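Local atomic coordinates of extracellular serine protease (Aeromonas sobria, PDB entry 3WQB), a protein that cleaves peptide bonds that follow paired basic residues, one of them lysine, as a calcium-binding secreted serine protease of the furin subfamily and probable virulence factor. Residues 54-62 / 416-424. The protein carries 1 engineered substitution. Sequence-based numbering, arbitrary orientation.
Sequences GNDLNLWWA and LIDVNKALE
N420 carries the contact through both ends of its amide. Its OD1 accepts from W61 N at 3.0 Å in a bent bond and weakly from A62 N, so it meets the first turn of helix 60-64, where amide N-H groups lack carbonyl partners. Its ND2 sits 3.1 Å above the plane of the W60 indole, toward the rim, with amide and ring planes nearly perpendicular (89°). That ND2 and W60 NE1 are both donors; each is satisfied by a carbonyl of the N-terminal region, I16 O and G17 O respectively, and I16 O also receives N58 ND2. A chi1 of -66° turns CG away from the residue's own carbonyl carbon and toward the N-terminal turn of helix 60-64.

Two backbone bonds run the other way, into the start of helix 419-426: V419 N to L57 O (3.0 Å, nearly straight at 176°) and N420 N to N58 O (2.8 Å). D418, the N-cap, accepts K421 N on OD1; N58 ND2 reaches the same oxygen at 2.8 Å from the opposite carboxylate face, well out of the plane. N58 CG lies anti to its backbone N, which places the amide alongside D418.

Beside these polar bonds, A62 CB packs on L423 CD1 (3.6 Å) and L59 CB on V419 CB (3.8 Å), while I417, V419 and L423 also touch helix 335-352.

In the second shell, D56 OD1 accepts N58 N in an Asx turn, and R18 and R23 form salt bridges to its carboxylate, whose OD2 also takes N40 N. Each segment thus offers oxygens to N-H groups at the start of the other's helix, which satisfies buried amides and joins two parts of the subtilisin-like domain more than 350 residues apart in sequence.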
loop_
_atom_site.group_PDB
_atom_site.type_symbol
_atom_site.label_atom_id
_atom_site.label_comp_id
_atom_site.label_asym_id
_atom_site.label_seq_id
_atom_site.Cartn_x
_atom_site.Cartn_y
_atom_site.Cartn_z
ATOM N N GLY A 54 -0.404 25.169 6.500
ATOM C CA GLY A 54 0.935 24.656 6.194
ATOM C C GLY A 54 1.003 23.154 5.981
ATOM O O GLY A 54 1.978 22.642 5.430
ATOM N N ASN A 55 -0.035 22.453 6.420
ATOM C CA ASN A 55 -0.095 20.998 6.324
ATOM C C ASN A 55 -0.655 20.561 4.972
ATOM O O ASN A 55 -1.849 20.333 4.802
ATOM C CB ASN A 55 -0.883 20.448 7.511
ATOM C CG ASN A 55 -0.173 20.698 8.818
ATOM O OD1 ASN A 55 -0.637 21.472 9.664
ATOM N ND2 ASN A 55 0.974 20.060 8.985
ATOM N N ASP A 56 0.256 20.481 4.010
ATOM C CA ASP A 56 -0.062 20.262 2.606
ATOM C C ASP A 56 1.179 19.677 1.932
ATOM O O ASP A 56 2.145 19.324 2.614
ATOM C CB ASP A 56 -0.500 21.588 1.958
ATOM C CG ASP A 56 0.483 22.723 2.214
ATOM O OD1 ASP A 56 1.704 22.493 2.090
ATOM O OD2 ASP A 56 0.033 23.847 2.529
ATOM N N LEU A 57 1.177 19.603 0.604
ATOM C CA LEU A 57 2.305 19.016 -0.119
ATOM C C LEU A 57 3.452 19.992 -0.386
ATOM O O LEU A 57 4.449 19.627 -1.026
ATOM C CB LEU A 57 1.831 18.377 -1.421
ATOM C CG LEU A 57 0.807 17.262 -1.231
ATOM C CD1 LEU A 57 0.165 16.911 -2.566
ATOM C CD2 LEU A 57 1.429 16.021 -0.582
ATOM N N ASN A 58 3.304 21.231 0.095
ATOM C CA ASN A 58 4.263 22.326 -0.129
ATOM C C ASN A 58 4.780 22.337 -1.554
ATOM O O ASN A 58 5.978 22.181 -1.809
ATOM C CB ASN A 58 5.413 22.351 0.896
ATOM C CG ASN A 58 6.058 23.731 0.997
ATOM O OD1 ASN A 58 5.372 24.753 0.968
ATOM N ND2 ASN A 58 7.374 23.762 1.098
ATOM N N LEU A 59 3.849 22.506 -2.491
ATOM C CA LEU A 59 4.156 22.422 -3.918
ATOM C C LEU A 59 3.964 23.759 -4.626
ATOM O O LEU A 59 4.095 23.836 -5.851
ATOM C CB LEU A 59 3.306 21.341 -4.599
ATOM C CG LEU A 59 1.786 21.378 -4.410
ATOM C CD1 LEU A 59 1.141 22.619 -5.003
ATOM C CD2 LEU A 59 1.181 20.122 -5.017
ATOM N N TRP A 60 3.689 24.816 -3.864
ATOM C CA TRP A 60 3.376 26.113 -4.475
ATOM C C TRP A 60 4.490 26.657 -5.387
ATOM O O TRP A 60 4.205 27.295 -6.395
ATOM C CB TRP A 60 2.981 27.126 -3.403
ATOM C CG TRP A 60 4.061 27.456 -2.419
ATOM C CD1 TRP A 60 4.252 26.897 -1.188
ATOM C CD2 TRP A 60 5.093 28.440 -2.581
ATOM N NE1 TRP A 60 5.343 27.469 -0.573
ATOM C CE2 TRP A 60 5.878 28.416 -1.408
ATOM C CE3 TRP A 60 5.436 29.331 -3.611
ATOM C CZ2 TRP A 60 6.978 29.259 -1.227
ATOM C CZ3 TRP A 60 6.539 30.165 -3.433
ATOM C CH2 TRP A 60 7.297 30.118 -2.254
ATOM N N TRP A 61 5.748 26.406 -5.036
ATOM C CA TRP A 61 6.867 26.908 -5.817
ATOM C C TRP A 61 7.012 26.124 -7.108
ATOM O O TRP A 61 7.344 26.699 -8.139
ATOM C CB TRP A 61 8.145 26.912 -4.979
ATOM C CG TRP A 61 9.365 27.479 -5.650
ATOM C CD1 TRP A 61 9.834 28.765 -5.567
ATOM C CD2 TRP A 61 10.300 26.763 -6.467
ATOM N NE1 TRP A 61 10.998 28.888 -6.295
ATOM C CE2 TRP A 61 11.309 27.675 -6.851
ATOM C CE3 TRP A 61 10.380 25.435 -6.918
ATOM C CZ2 TRP A 61 12.381 27.306 -7.675
ATOM C CZ3 TRP A 61 11.449 25.065 -7.729
ATOM C CH2 TRP A 61 12.439 25.998 -8.093
ATOM N N ALA A 62 6.744 24.818 -7.073
ATOM C CA ALA A 62 6.639 24.061 -8.319
ATOM C C ALA A 62 5.590 24.690 -9.246
ATOM O O ALA A 62 5.865 24.972 -10.412
ATOM C CB ALA A 62 6.322 22.605 -8.049
ATOM N N LEU A 416 6.197 14.145 5.960
ATOM C CA LEU A 416 5.245 14.655 4.990
ATOM C C LEU A 416 5.965 15.217 3.767
ATOM O O LEU A 416 6.901 16.005 3.888
ATOM C CB LEU A 416 4.374 15.732 5.635
ATOM C CG LEU A 416 3.454 16.564 4.743
ATOM C CD1 LEU A 416 2.411 15.696 4.063
ATOM C CD2 LEU A 416 2.805 17.688 5.538
ATOM N N ILE A 417 5.510 14.815 2.589
ATOM C CA ILE A 417 6.070 15.318 1.334
ATOM C C ILE A 417 6.204 16.843 1.335
ATOM O O ILE A 417 5.273 17.562 1.715
ATOM C CB ILE A 417 5.208 14.874 0.155
ATOM C CG1 ILE A 417 5.318 13.355 -0.015
ATOM C CG2 ILE A 417 5.615 15.603 -1.125
ATOM C CD1 ILE A 417 4.411 12.780 -1.095
ATOM N N ASP A 418 7.369 17.320 0.901
ATOM C CA ASP A 418 7.628 18.746 0.716
ATOM C C ASP A 418 8.181 18.883 -0.693
ATOM O O ASP A 418 9.376 18.720 -0.923
ATOM C CB ASP A 418 8.641 19.231 1.757
ATOM C CG ASP A 418 8.925 20.727 1.679
ATOM O OD1 ASP A 418 8.693 21.348 0.615
ATOM O OD2 ASP A 418 9.432 21.268 2.692
ATOM N N VAL A 419 7.304 19.159 -1.653
ATOM C CA VAL A 419 7.714 19.178 -3.059
ATOM C C VAL A 419 8.734 20.284 -3.338
ATOM O O VAL A 419 9.714 20.069 -4.072
ATOM C CB VAL A 419 6.492 19.333 -3.999
ATOM C CG1 VAL A 419 6.935 19.695 -5.423
ATOM C CG2 VAL A 419 5.655 18.058 -4.000
ATOM N N ASN A 420 8.504 21.469 -2.779
ATOM C CA ASN A 420 9.418 22.582 -3.014
ATOM C C ASN A 420 10.832 22.249 -2.557
ATOM O O ASN A 420 11.797 22.530 -3.279
ATOM C CB ASN A 420 8.962 23.824 -2.256
ATOM C CG ASN A 420 7.656 24.394 -2.757
ATOM O OD1 ASN A 420 7.158 24.053 -3.833
ATOM N ND2 ASN A 420 7.094 25.291 -1.963
ATOM N N LYS A 421 10.955 21.650 -1.372
ATOM C CA LYS A 421 12.274 21.317 -0.836
ATOM C C LYS A 421 12.913 20.172 -1.620
ATOM O O LYS A 421 14.118 20.187 -1.870
ATOM C CB LYS A 421 12.206 20.999 0.657
ATOM C CG LYS A 421 13.567 20.879 1.331
ATOM C CD LYS A 421 13.427 20.728 2.833
ATOM C CE LYS A 421 14.789 20.477 3.459
ATOM N NZ LYS A 421 14.699 20.395 4.936
ATOM N N ALA A 422 12.104 19.202 -2.049
ATOM C CA ALA A 422 12.615 18.138 -2.904
ATOM C C ALA A 422 13.207 18.719 -4.182
ATOM O O ALA A 422 14.266 18.288 -4.634
ATOM C CB ALA A 422 11.519 17.112 -3.214
ATOM N N LEU A 423 12.525 19.709 -4.757
ATOM C CA LEU A 423 13.032 20.384 -5.957
ATOM C C LEU A 423 14.299 21.191 -5.703
ATOM O O LEU A 423 15.175 21.240 -6.558
ATOM C CB LEU A 423 11.958 21.273 -6.580
ATOM C CG LEU A 423 10.817 20.529 -7.268
ATOM C CD1 LEU A 423 9.656 21.480 -7.508
ATOM C CD2 LEU A 423 11.290 19.910 -8.568
ATOM N N GLU A 424 14.392 21.826 -4.541
ATOM C CA GLU A 424 15.620 22.516 -4.146
ATOM C C GLU A 424 16.793 21.541 -4.078
ATOM O O GLU A 424 17.879 21.820 -4.577
ATOM C CB GLU A 424 15.428 23.204 -2.796
ATOM C CG GLU A 424 16.599 24.052 -2.349
ATOM C CD GLU A 424 16.299 24.775 -1.060
ATOM O OE1 GLU A 424 16.413 24.149 0.011
ATOM O OE2 GLU A 424 15.931 25.965 -1.120
#